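Local coordinates for protein aminotransferase, class I and II (Erwinia tasmaniensis, PDB 5Z0Q) that belongs to the class I and II aminotransferases, a family of pyridoxal-5'-phosphate proteins, and holds pyridoxal-5'-phosphate in its pocket, at residues Lys28-Arg33 with Pro37-Asp42; Tyr182-Leu187 with Ala222-Asp227; Gln309-Asn312 with Ser318-Thr321. One frame throughout, in Å; residues are numbered along the deposited sequence.

Contact 1: Lys28-Arg33 with Pro37-Asp42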
ATOM      1  N   LYS A  28      20.839   6.386  -5.097  1.00 26.50           N
ATOM      2  CA  LYS A  28      20.995   7.341  -4.011  1.00 31.24           C
ATOM      3  C   LYS A  28      21.684   6.774  -2.778  1.00 40.49           C
ATOM      4  O   LYS A  28      22.073   7.555  -1.902  1.00 31.69           O
ATOM      5  CB  LYS A  28      19.633   7.923  -3.603  1.00 29.89           C
ATOM      6  CG  LYS A  28      19.245   9.159  -4.400  1.00 46.50           C
ATOM      7  CD  LYS A  28      17.940   9.758  -3.908  1.00 48.16           C
ATOM      8  CE  LYS A  28      17.726  11.147  -4.484  1.00 49.43           C
ATOM      9  NZ  LYS A  28      16.395  11.705  -4.119  1.00 52.31           N
ATOM     10  N   LYS A  29      21.850   5.453  -2.680  1.00 36.84           N
ATOM     11  CA  LYS A  29      22.609   4.891  -1.566  1.00 32.19           C
ATOM     12  C   LYS A  29      24.061   5.348  -1.618  1.00 32.77           C
ATOM     13  O   LYS A  29      24.626   5.782  -0.608  1.00 41.32           O
ATOM     14  CB  LYS A  29      22.520   3.366  -1.584  1.00 35.34           C
ATOM     15  CG  LYS A  29      23.323   2.691  -0.483  1.00 30.86           C
ATOM     16  CD  LYS A  29      23.125   1.187  -0.490  1.00 28.35           C
ATOM     17  CE  LYS A  29      23.899   0.525   0.638  1.00 28.81           C
ATOM     18  NZ  LYS A  29      23.632  -0.939   0.705  1.00 37.04           N
ATOM     19  N   TYR A  30      24.679   5.254  -2.789  1.00 35.45           N
ATOM     20  CA  TYR A  30      26.016   5.799  -3.030  1.00 38.19           C
ATOM     21  C   TYR A  30      25.925   7.123  -3.781  1.00 39.75           C
ATOM     22  O   TYR A  30      26.539   7.307  -4.832  1.00 43.30           O
ATOM     23  CB  TYR A  30      26.862   4.789  -3.796  1.00 35.36           C
ATOM     24  CG  TYR A  30      26.840   3.393  -3.208  1.00 37.39           C
ATOM     25  CD1 TYR A  30      27.592   3.080  -2.082  1.00 39.13           C
ATOM     26  CD2 TYR A  30      26.073   2.387  -3.783  1.00 33.15           C
ATOM     27  CE1 TYR A  30      27.577   1.807  -1.544  1.00 32.99           C
ATOM     28  CE2 TYR A  30      26.053   1.112  -3.252  1.00 32.50           C
ATOM     29  CZ  TYR A  30      26.806   0.827  -2.133  1.00 35.43           C
ATOM     30  OH  TYR A  30      26.790  -0.442  -1.600  1.00 37.11           O
ATOM     31  N   ALA A  31      25.148   8.058  -3.226  1.00 40.83           N
ATOM     32  CA  ALA A  31      24.767   9.268  -3.951  1.00 38.90           C
ATOM     33  C   ALA A  31      25.987  10.068  -4.393  1.00 48.42           C
ATOM     34  O   ALA A  31      26.208  10.280  -5.592  1.00 54.32           O
ATOM     35  CB  ALA A  31      23.849  10.128  -3.082  1.00 41.24           C
ATOM     36  N   ASP A  32      26.789  10.531  -3.436  1.00 41.85           N
ATOM     37  CA  ASP A  32      27.929  11.393  -3.720  1.00 46.83           C
ATOM     38  C   ASP A  32      29.255  10.647  -3.597  1.00 49.59           C
ATOM     39  O   ASP A  32      30.274  11.234  -3.224  1.00 56.81           O
ATOM     40  CB  ASP A  32      27.909  12.614  -2.802  1.00 48.93           C
ATOM     41  CG  ASP A  32      26.627  13.416  -2.931  1.00 54.46           C
ATOM     42  OD1 ASP A  32      26.126  13.562  -4.066  1.00 60.81           O
ATOM     43  OD2 ASP A  32      26.113  13.895  -1.897  1.00 51.27           O
ATOM     44  N   ARG A  33      29.255   9.354  -3.909  1.00 47.57           N
ATOM     45  CA  ARG A  33      30.459   8.540  -3.892  1.00 38.17           C
ATOM     46  C   ARG A  33      30.650   7.872  -5.247  1.00 34.99           C
ATOM     47  O   ARG A  33      29.682   7.573  -5.954  1.00 43.29           O
ATOM     48  CB  ARG A  33      30.400   7.475  -2.789  1.00 37.43           C
ATOM     49  CG  ARG A  33      30.572   8.031  -1.386  1.00 44.10           C
ATOM     50  CD  ARG A  33      30.608   6.918  -0.352  1.00 41.78           C
ATOM     51  NE  ARG A  33      29.293   6.326  -0.134  1.00 51.25           N
ATOM     52  CZ  ARG A  33      29.071   5.270   0.642  1.00 50.37           C
ATOM     53  NH1 ARG A  33      30.080   4.686   1.274  1.00 38.13           N
ATOM     54  NH2 ARG A  33      27.840   4.797   0.785  1.00 40.24           N
ATOM     55  N   PRO A  37      26.093   1.694  -8.487  1.00 32.05           N
ATOM     56  CA  PRO A  37      24.992   0.972  -7.834  1.00 23.38           C
ATOM     57  C   PRO A  37      24.565  -0.260  -8.615  1.00 27.21           C
ATOM     58  O   PRO A  37      24.009  -0.149  -9.712  1.00 25.96           O
ATOM     59  CB  PRO A  37      23.865   2.015  -7.781  1.00 23.64           C
ATOM     60  CG  PRO A  37      24.513   3.332  -8.116  1.00 27.87           C
ATOM     61  CD  PRO A  37      25.661   3.000  -9.006  1.00 28.19           C
ATOM     62  N   LEU A  38      24.818  -1.442  -8.058  1.00 27.78           N
ATOM     63  CA  LEU A  38      24.459  -2.705  -8.696  1.00 29.14           C
ATOM     64  C   LEU A  38      23.867  -3.658  -7.670  1.00 28.25           C
ATOM     65  O   LEU A  38      24.177  -4.854  -7.654  1.00 25.93           O
ATOM     66  CB  LEU A  38      25.668  -3.341  -9.381  1.00 29.17           C
ATOM     67  CG  LEU A  38      26.429  -2.483 -10.393  1.00 27.88           C
ATOM     68  CD1 LEU A  38      27.809  -3.059 -10.642  1.00 35.54           C
ATOM     69  CD2 LEU A  38      25.653  -2.369 -11.695  1.00 29.92           C
ATOM     70  N   TRP A  39      22.997  -3.141  -6.797  1.00 24.83           N
ATOM     71  CA  TRP A  39      22.529  -3.900  -5.640  1.00 27.13           C
ATOM     72  C   TRP A  39      21.033  -4.183  -5.709  1.00 22.14           C
ATOM     73  O   TRP A  39      20.650  -5.321  -5.988  1.00 24.58           O
ATOM     74  CB  TRP A  39      22.916  -3.169  -4.349  1.00 22.98           C
ATOM     75  CG  TRP A  39      22.388  -1.764  -4.234  1.00 24.02           C
ATOM     76  CD1 TRP A  39      22.728  -0.690  -5.006  1.00 22.86           C
ATOM     77  CD2 TRP A  39      21.432  -1.284  -3.281  1.00 22.98           C
ATOM     78  NE1 TRP A  39      22.036   0.423  -4.599  1.00 21.99           N
ATOM     79  CE2 TRP A  39      21.235   0.087  -3.540  1.00 20.34           C
ATOM     80  CE3 TRP A  39      20.720  -1.880  -2.236  1.00 21.04           C
ATOM     81  CZ2 TRP A  39      20.358   0.869  -2.793  1.00 21.18           C
ATOM     82  CZ3 TRP A  39      19.851  -1.103  -1.496  1.00 15.82           C
ATOM     83  CH2 TRP A  39      19.677   0.257  -1.777  1.00 23.58           C
ATOM     84  N   ILE A  40      20.172  -3.191  -5.472  1.00 18.92           N
ATOM     85  CA  ILE A  40      18.746  -3.455  -5.320  1.00 26.20           C
ATOM     86  C   ILE A  40      18.166  -3.974  -6.632  1.00 25.72           C
ATOM     87  O   ILE A  40      18.605  -3.603  -7.731  1.00 24.47           O
ATOM     88  CB  ILE A  40      18.013  -2.191  -4.827  1.00 25.16           C
ATOM     89  CG1 ILE A  40      16.632  -2.547  -4.273  1.00 27.12           C
ATOM     90  CG2 ILE A  40      17.899  -1.156  -5.933  1.00 18.67           C
ATOM     91  CD1 ILE A  40      15.935  -1.387  -3.590  1.00 18.26           C
ATOM     92  N   ALA A  41      17.172  -4.856  -6.517  1.00 25.07           N
ATOM     93  CA  ALA A  41      16.695  -5.652  -7.648  1.00 27.30           C
ATOM     94  C   ALA A  41      15.680  -4.857  -8.473  1.00 33.43           C
ATOM     95  O   ALA A  41      14.469  -5.089  -8.442  1.00 36.52           O
ATOM     96  CB  ALA A  41      16.110  -6.967  -7.157  1.00 26.19           C
ATOM     97  N   ASP A  42      16.208  -3.899  -9.231  1.00 26.99           N
ATOM     98  CA  ASP A  42      15.431  -3.201 -10.242  1.00 26.35           C
ATOM     99  C   ASP A  42      16.370  -2.797 -11.368  1.00 34.80           C
ATOM    100  O   ASP A  42      17.571  -2.610 -11.156  1.00 33.36           O
ATOM    101  CB  ASP A  42      14.697  -1.976  -9.670  1.00 28.73           C
ATOM    102  CG  ASP A  42      15.638  -0.848  -9.281  1.00 33.23           C
ATOM    103  OD1 ASP A  42      16.811  -1.125  -8.959  1.00 47.92           O
ATOM    104  OD2 ASP A  42      15.196   0.321  -9.287  1.00 27.26           O
TER

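Contact 2: Tyr182-Leu187 with Ala222-Asp227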
ATOM      1  N   TYR A 182      13.449 -23.986 -11.329  1.00 26.34           N
ATOM      2  CA  TYR A 182      13.242 -25.367 -10.916  1.00 31.84           C
ATOM      3  C   TYR A 182      12.516 -26.156 -11.998  1.00 24.09           C
ATOM      4  O   TYR A 182      11.537 -25.685 -12.584  1.00 27.64           O
ATOM      5  CB  TYR A 182      12.458 -25.421  -9.605  1.00 25.02           C
ATOM      6  CG  TYR A 182      13.245 -24.923  -8.414  1.00 24.51           C
ATOM      7  CD1 TYR A 182      14.159 -25.747  -7.771  1.00 25.94           C
ATOM      8  CD2 TYR A 182      13.078 -23.631  -7.937  1.00 27.32           C
ATOM      9  CE1 TYR A 182      14.884 -25.298  -6.684  1.00 30.23           C
ATOM     10  CE2 TYR A 182      13.798 -23.173  -6.849  1.00 31.56           C
ATOM     11  CZ  TYR A 182      14.699 -24.011  -6.227  1.00 33.19           C
ATOM     12  OH  TYR A 182      15.419 -23.558  -5.145  1.00 41.88           O
ATOM     13  N   ARG A 183      13.007 -27.365 -12.261  1.00 32.60           N
ATOM     14  CA  ARG A 183      12.421 -28.239 -13.264  1.00 34.83           C
ATOM     15  C   ARG A 183      11.177 -28.926 -12.703  1.00 29.62           C
ATOM     16  O   ARG A 183      10.830 -28.787 -11.527  1.00 31.20           O
ATOM     17  CB  ARG A 183      13.447 -29.264 -13.742  1.00 29.66           C
ATOM     18  CG  ARG A 183      14.672 -28.661 -14.414  1.00 28.63           C
ATOM     19  CD  ARG A 183      14.312 -27.941 -15.703  1.00 27.34           C
ATOM     20  NE  ARG A 183      15.503 -27.504 -16.427  1.00 39.56           N
ATOM     21  CZ  ARG A 183      16.110 -26.338 -16.234  1.00 38.75           C
ATOM     22  NH1 ARG A 183      15.638 -25.483 -15.338  1.00 36.68           N
ATOM     23  NH2 ARG A 183      17.192 -26.025 -16.937  1.00 29.02           N
ATOM     24  N   ARG A 184      10.499 -29.691 -13.563  1.00 29.84           N
ATOM     25  CA  ARG A 184       9.250 -30.327 -13.155  1.00 33.75           C
ATOM     26  C   ARG A 184       9.494 -31.436 -12.138  1.00 34.02           C
ATOM     27  O   ARG A 184       8.707 -31.608 -11.201  1.00 30.38           O
ATOM     28  CB  ARG A 184       8.512 -30.868 -14.377  1.00 33.10           C
ATOM     29  CG  ARG A 184       7.069 -31.243 -14.098  1.00 35.97           C
ATOM     30  CD  ARG A 184       6.279 -31.451 -15.379  1.00 33.93           C
ATOM     31  NE  ARG A 184       4.857 -31.620 -15.097  1.00 44.56           N
ATOM     32  CZ  ARG A 184       3.978 -30.624 -15.072  1.00 44.02           C
ATOM     33  NH1 ARG A 184       4.371 -29.382 -15.319  1.00 40.92           N
ATOM     34  NH2 ARG A 184       2.703 -30.869 -14.800  1.00 44.33           N
ATOM     35  N   LYS A 185      10.577 -32.200 -12.307  1.00 35.58           N
ATOM     36  CA  LYS A 185      10.889 -33.258 -11.350  1.00 32.54           C
ATOM     37  C   LYS A 185      11.259 -32.687  -9.988  1.00 34.40           C
ATOM     38  O   LYS A 185      10.960 -33.300  -8.957  1.00 34.56           O
ATOM     39  CB  LYS A 185      12.023 -34.135 -11.883  1.00 37.70           C
ATOM     40  CG  LYS A 185      11.678 -34.907 -13.150  1.00 47.89           C
ATOM     41  CD  LYS A 185      10.836 -36.137 -12.848  1.00 49.87           C
ATOM     42  CE  LYS A 185      11.645 -37.192 -12.109  1.00 58.14           C
ATOM     43  NZ  LYS A 185      10.882 -38.460 -11.937  1.00 50.75           N
ATOM     44  N   GLU A 186      11.902 -31.519  -9.962  1.00 30.66           N
ATOM     45  CA  GLU A 186      12.285 -30.911  -8.694  1.00 30.81           C
ATOM     46  C   GLU A 186      11.082 -30.309  -7.980  1.00 33.31           C
ATOM     47  O   GLU A 186      11.004 -30.351  -6.748  1.00 33.71           O
ATOM     48  CB  GLU A 186      13.360 -29.849  -8.926  1.00 33.73           C
ATOM     49  CG  GLU A 186      14.453 -30.285  -9.890  1.00 36.00           C
ATOM     50  CD  GLU A 186      15.573 -29.271 -10.005  1.00 34.49           C
ATOM     51  OE1 GLU A 186      16.640 -29.494  -9.395  1.00 38.61           O
ATOM     52  OE2 GLU A 186      15.386 -28.249 -10.701  1.00 28.30           O
ATOM     53  N   LEU A 187      10.136 -29.746  -8.736  1.00 29.73           N
ATOM     54  CA  LEU A 187       8.924 -29.212  -8.122  1.00 28.60           C
ATOM     55  C   LEU A 187       8.054 -30.328  -7.560  1.00 27.91           C
ATOM     56  O   LEU A 187       7.470 -30.184  -6.479  1.00 25.85           O
ATOM     57  CB  LEU A 187       8.142 -28.380  -9.136  1.00 29.68           C
ATOM     58  CG  LEU A 187       8.758 -27.033  -9.521  1.00 29.52           C
ATOM     59  CD1 LEU A 187       7.956 -26.369 -10.627  1.00 20.40           C
ATOM     60  CD2 LEU A 187       8.851 -26.123  -8.304  1.00 24.75           C
ATOM     61  N   ALA A 222       1.223 -24.586  -8.070  1.00 33.06           N
ATOM     62  CA  ALA A 222      -0.166 -25.015  -7.964  1.00 31.27           C
ATOM     63  C   ALA A 222      -0.697 -25.657  -9.239  1.00 29.57           C
ATOM     64  O   ALA A 222      -1.847 -26.109  -9.245  1.00 34.40           O
ATOM     65  CB  ALA A 222      -1.045 -23.826  -7.574  1.00 27.02           C
ATOM     66  N   SER A 223       0.095 -25.709 -10.309  1.00 32.41           N
ATOM     67  CA  SER A 223      -0.328 -26.346 -11.549  1.00 32.62           C
ATOM     68  C   SER A 223       0.102 -27.804 -11.647  1.00 30.18           C
ATOM     69  O   SER A 223      -0.284 -28.483 -12.606  1.00 25.37           O
ATOM     70  CB  SER A 223       0.218 -25.572 -12.755  1.00 30.67           C
ATOM     71  OG  SER A 223       1.635 -25.552 -12.753  1.00 25.73           O
ATOM     72  N   LEU A 224       0.890 -28.297 -10.689  1.00 34.11           N
ATOM     73  CA  LEU A 224       1.311 -29.695 -10.715  1.00 36.65           C
ATOM     74  C   LEU A 224       0.115 -30.627 -10.579  1.00 29.53           C
ATOM     75  O   LEU A 224      -0.047 -31.570 -11.363  1.00 33.28           O
ATOM     76  CB  LEU A 224       2.322 -29.956  -9.598  1.00 30.68           C
ATOM     77  CG  LEU A 224       3.624 -29.157  -9.663  1.00 28.79           C
ATOM     78  CD1 LEU A 224       4.465 -29.402  -8.419  1.00 27.17           C
ATOM     79  CD2 LEU A 224       4.400 -29.513 -10.919  1.00 30.72           C
ATOM     80  N   SER A 225      -0.734 -30.377  -9.586  1.00 32.01           N
ATOM     81  CA  SER A 225      -1.937 -31.163  -9.369  1.00 29.51           C
ATOM     82  C   SER A 225      -2.960 -30.283  -8.666  1.00 31.47           C
ATOM     83  O   SER A 225      -2.684 -29.133  -8.314  1.00 37.50           O
ATOM     84  CB  SER A 225      -1.635 -32.426  -8.555  1.00 27.83           C
ATOM     85  OG  SER A 225      -1.209 -32.097  -7.244  1.00 32.14           O
ATOM     86  N   ASP A 226      -4.157 -30.833  -8.463  1.00 29.86           N
ATOM     87  CA  ASP A 226      -5.182 -30.117  -7.718  1.00 31.36           C
ATOM     88  C   ASP A 226      -4.911 -30.116  -6.220  1.00 32.72           C
ATOM     89  O   ASP A 226      -5.418 -29.237  -5.514  1.00 31.27           O
ATOM     90  CB  ASP A 226      -6.557 -30.722  -8.004  1.00 37.13           C
ATOM     91  CG  ASP A 226      -6.958 -30.583  -9.458  1.00 54.52           C
ATOM     92  OD1 ASP A 226      -6.740 -29.495 -10.035  1.00 49.75           O
ATOM     93  OD2 ASP A 226      -7.482 -31.562 -10.028  1.00 63.68           O
ATOM     94  N   ASP A 227      -4.127 -31.075  -5.725  1.00 37.71           N
ATOM     95  CA  ASP A 227      -3.739 -31.058  -4.319  1.00 33.65           C
ATOM     96  C   ASP A 227      -2.790 -29.902  -4.030  1.00 32.75           C
ATOM     97  O   ASP A 227      -2.909 -29.239  -2.992  1.00 28.94           O
ATOM     98  CB  ASP A 227      -3.096 -32.388  -3.933  1.00 28.94           C
ATOM     99  CG  ASP A 227      -2.703 -32.442  -2.470  1.00 40.65           C
ATOM    100  OD1 ASP A 227      -3.597 -32.657  -1.623  1.00 39.70           O
ATOM    101  OD2 ASP A 227      -1.503 -32.267  -2.165  1.00 35.03           O
TER

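Contact 3: Gln309-Asn312 with Ser318-Thr321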
ATOM      1  N   GLN A 309      31.070 -15.191 -18.125  1.00 30.94           N
ATOM      2  CA  GLN A 309      32.393 -15.498 -18.654  1.00 32.83           C
ATOM      3  C   GLN A 309      33.476 -14.657 -17.986  1.00 30.01           C
ATOM      4  O   GLN A 309      34.611 -15.122 -17.830  1.00 33.50           O
ATOM      5  CB  GLN A 309      32.411 -15.293 -20.169  1.00 36.22           C
ATOM      6  CG  GLN A 309      33.763 -15.534 -20.821  1.00 55.68           C
ATOM      7  CD  GLN A 309      33.682 -15.579 -22.335  1.00 69.53           C
ATOM      8  OE1 GLN A 309      34.643 -15.247 -23.030  1.00 73.24           O
ATOM      9  NE2 GLN A 309      32.534 -15.999 -22.854  1.00 59.16           N
ATOM     10  N   HIS A 310      33.145 -13.434 -17.571  1.00 35.98           N
ATOM     11  CA  HIS A 310      34.141 -12.563 -16.959  1.00 33.20           C
ATOM     12  C   HIS A 310      34.459 -12.979 -15.527  1.00 35.53           C
ATOM     13  O   HIS A 310      35.622 -12.933 -15.108  1.00 37.43           O
ATOM     14  CB  HIS A 310      33.663 -11.113 -16.989  1.00 29.31           C
ATOM     15  CG  HIS A 310      34.714 -10.125 -16.591  1.00 37.24           C
ATOM     16  ND1 HIS A 310      35.599  -9.579 -17.494  1.00 38.12           N
ATOM     17  CD2 HIS A 310      35.030  -9.597 -15.385  1.00 36.87           C
ATOM     18  CE1 HIS A 310      36.412  -8.751 -16.863  1.00 37.98           C
ATOM     19  NE2 HIS A 310      36.088  -8.744 -15.582  1.00 38.19           N
ATOM     20  N   VAL A 311      33.442 -13.385 -14.763  1.00 31.69           N
ATOM     21  CA  VAL A 311      33.656 -13.723 -13.359  1.00 36.46           C
ATOM     22  C   VAL A 311      34.497 -14.986 -13.228  1.00 36.56           C
ATOM     23  O   VAL A 311      35.369 -15.079 -12.354  1.00 43.99           O
ATOM     24  CB  VAL A 311      32.305 -13.861 -12.632  1.00 37.79           C
ATOM     25  CG1 VAL A 311      32.483 -14.555 -11.288  1.00 32.06           C
ATOM     26  CG2 VAL A 311      31.671 -12.495 -12.438  1.00 28.90           C
ATOM     27  N   ASN A 312      34.265 -15.971 -14.096  1.00 34.77           N
ATOM     28  CA  ASN A 312      34.979 -17.236 -13.982  1.00 42.74           C
ATOM     29  C   ASN A 312      36.450 -17.114 -14.362  1.00 45.94           C
ATOM     30  O   ASN A 312      37.242 -17.991 -14.002  1.00 51.69           O
ATOM     31  CB  ASN A 312      34.294 -18.302 -14.839  1.00 44.30           C
ATOM     32  CG  ASN A 312      32.879 -18.598 -14.374  1.00 50.07           C
ATOM     33  OD1 ASN A 312      31.944 -18.633 -15.174  1.00 49.06           O
ATOM     34  ND2 ASN A 312      32.715 -18.804 -13.071  1.00 32.36           N
ATOM     35  N   SER A 318      33.562 -17.346  -8.112  1.00 27.83           N
ATOM     36  CA  SER A 318      32.815 -18.359  -8.842  1.00 28.22           C
ATOM     37  C   SER A 318      31.372 -17.895  -8.961  1.00 22.26           C
ATOM     38  O   SER A 318      30.831 -17.293  -8.031  1.00 22.89           O
ATOM     39  CB  SER A 318      32.873 -19.722  -8.143  1.00 24.91           C
ATOM     40  OG  SER A 318      34.213 -20.147  -7.957  1.00 53.11           O
ATOM     41  N   MET A 319      30.754 -18.169 -10.108  1.00 31.84           N
ATOM     42  CA  MET A 319      29.379 -17.743 -10.326  1.00 31.01           C
ATOM     43  C   MET A 319      28.650 -18.759 -11.189  1.00 24.09           C
ATOM     44  O   MET A 319      29.157 -19.170 -12.237  1.00 29.23           O
ATOM     45  CB  MET A 319      29.322 -16.365 -10.991  1.00 33.32           C
ATOM     46  CG  MET A 319      27.914 -15.921 -11.337  1.00 26.16           C
ATOM     47  SD  MET A 319      27.861 -14.417 -12.320  1.00 34.87           S
ATOM     48  CE  MET A 319      26.091 -14.212 -12.497  1.00 42.55           C
ATOM     49  N   VAL A 320      27.463 -19.152 -10.744  1.00 25.83           N
ATOM     50  CA  VAL A 320      26.568 -19.969 -11.553  1.00 24.37           C
ATOM     51  C   VAL A 320      25.818 -19.061 -12.517  1.00 26.89           C
ATOM     52  O   VAL A 320      25.282 -18.020 -12.118  1.00 23.67           O
ATOM     53  CB  VAL A 320      25.598 -20.756 -10.658  1.00 27.11           C
ATOM     54  CG1 VAL A 320      24.446 -21.314 -11.477  1.00 36.37           C
ATOM     55  CG2 VAL A 320      26.335 -21.872  -9.942  1.00 30.34           C
ATOM     56  N   THR A 321      25.788 -19.443 -13.787  1.00 28.25           N
ATOM     57  CA  THR A 321      25.018 -18.702 -14.773  1.00 30.54           C
ATOM     58  C   THR A 321      23.540 -18.751 -14.402  1.00 29.94           C
ATOM     59  O   THR A 321      22.949 -19.842 -14.388  1.00 27.97           O
ATOM     60  CB  THR A 321      25.232 -19.276 -16.171  1.00 31.56           C
ATOM     61  OG1 THR A 321      26.611 -19.145 -16.537  1.00 39.74           O
ATOM     62  CG2 THR A 321      24.371 -18.538 -17.184  1.00 24.85           C
TER

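Contact 1: Lys28-Arg33 with Pro37-Asp42
Trp39, just past the short edge strand 36-38 of the five-stranded mixed sheet, meets Lys29 and Tyr30 of the loop that leads into that strand, so the loop folds back on the residues at and just after this edge of the sheet in the aminotransferase fold. Cation-pi and CH-pi contacts come first. The Lys29 chain, extended beyond CG, crosses one face of the indole, and Lys29 CD stands 3.7 Å from the centroid of the Trp39 six-membered ring. Lys29 NZ is 4.5 Å from the same Trp39 centroid, 19° off the ring normal. A long aliphatic chain ending in a charge suits this electron-rich surface. The next residue in the chain, Ile40, backs the other face with its CB. The aromatic pair is T-shaped, the edge of Tyr30 pointing at the face of the Trp39 five-membered ring with planes at 82°, and Tyr30 CE2 comes 4.2 Å from Trp39 CD1. Lys29 CG also sits over the centre of the Tyr30 ring.

Two polar atoms bond outside the segments: Tyr30 OH to Glu345, and Trp39 NE1 to the Lys26 carbonyl, which helps fix the indole's rotation. Pro37 is the remaining apolar neighbour, its CA 4.4 Å from Tyr30 CD2.

Contact 2: Tyr182-Leu187 with Ala222-Asp227
The first turn of helix 184-197 and the connection from a 3-10 turn at 222-223 to the short helix 226-229 meet at the periphery of the region built on the eight-stranded mixed sheet, and Leu224 is the residue that joins them. Its two methyl groups serve different partners. Leu224 CD1 packs against the helix itself, 3.9 Å from Leu187 CB and 3.7 Å from Leu187 O, so one branch covers both the root of a side chain and a backbone carbonyl. The other branch, Leu224 CD2, rests over the centre of one face of the Arg184 guanidinium, 4.3 Å from Arg184 CZ. Leucine suits this place because its two methyls can meet two different surfaces, here an apolar helix flank and the flat, weakly hydrated face of an arginine. Arg184 NE also forms a long, weak ion pair with Glu188. With CG anti to the backbone N (chi1 -166°) and a nearly straight chain, Arg184 carries its planar group out to Leu224 from a CB that does not itself aim at the other segment. Farther along helix 184-197, Glu188 and Leu191 also touch Leu224.

Each segment contains a helix start. Arg183 occupies the N-cap position of helix 184-197, and its backbone N donates to Glu186 OE2 at 3.0 Å and 178°, the reciprocal half of a capping box only; Glu186 OE2 accepts with its anti lone pair. The carboxylate is shared between this helix start and Arg150, with which it forms a salt bridge. Ser225 is at the N-cap of the second helix, its OG making a weak bond to Ala228 N. Leucine packing between two helix starts, beside the helix-flanked sheet, is consistent with the alpha/beta architecture of fold type I pyridoxal-5'-phosphate proteins.

Contact 3: Gln309-Asn312 with Ser318-Thr321
Ser318 begins the short, weakly bonded strand that follows helix 290-313, and its backbone is what the helix end meets: Val311 CG1 lies 4.2 Å from Ser318 C. The Asn312 side chain lies alongside the backbone of Ser318 and Met319. The serine CB points away from the helix, and a small polar residue suits this exposed edge position. Backbone bonding between Ser318 and Asp331 ties the strand to its neighbour 329-331.

The CB of Met319 points toward the helix and supplies the apolar half of the contact. It lies 3.7 Å from Val311 CG1, the two side chains crossing at about a right angle. Met319 CG is anti to the backbone N (chi1 176°) and the chain runs on extended, which leads the thioether away from Val311 so that only the root of the methionine meets the valine. Leu307 of the same helix and Ile330 of the adjacent strand also touch Met319, and Val311 packs on Ile330 as well as on Met381 of helix 371-385.

Beyond Met319, the Thr321 side chain touches Arg304 and Ala308, farther back along helix 290-313. Between the two segments, then, the contact rests on van der Waals packing of Val311 CG1 against the root of Met319, with no polar bond to hold it in register.

Contacts 1, 2 and 3 follow one another in series along the chain, each closing before the next opens. Contacts 1 and 3 reach the same five-stranded sheet at its two outermost strands within the chain, 36-38 and 318-319, and their centres are 22 Å apart. Contact 2 lies beside the eight-stranded sheet, on the opposite side of the chain's centre from contact 1, with 37 Å between centres; its centre is 29 Å from that of contact 3. None touches another. Strand 36-38 pairs with 349-353, so the N-terminal and C-terminal parts of the chain build one sheet. The side chain of Trp39 lies about 11 Å from a bound pyridoxal-5'-phosphate.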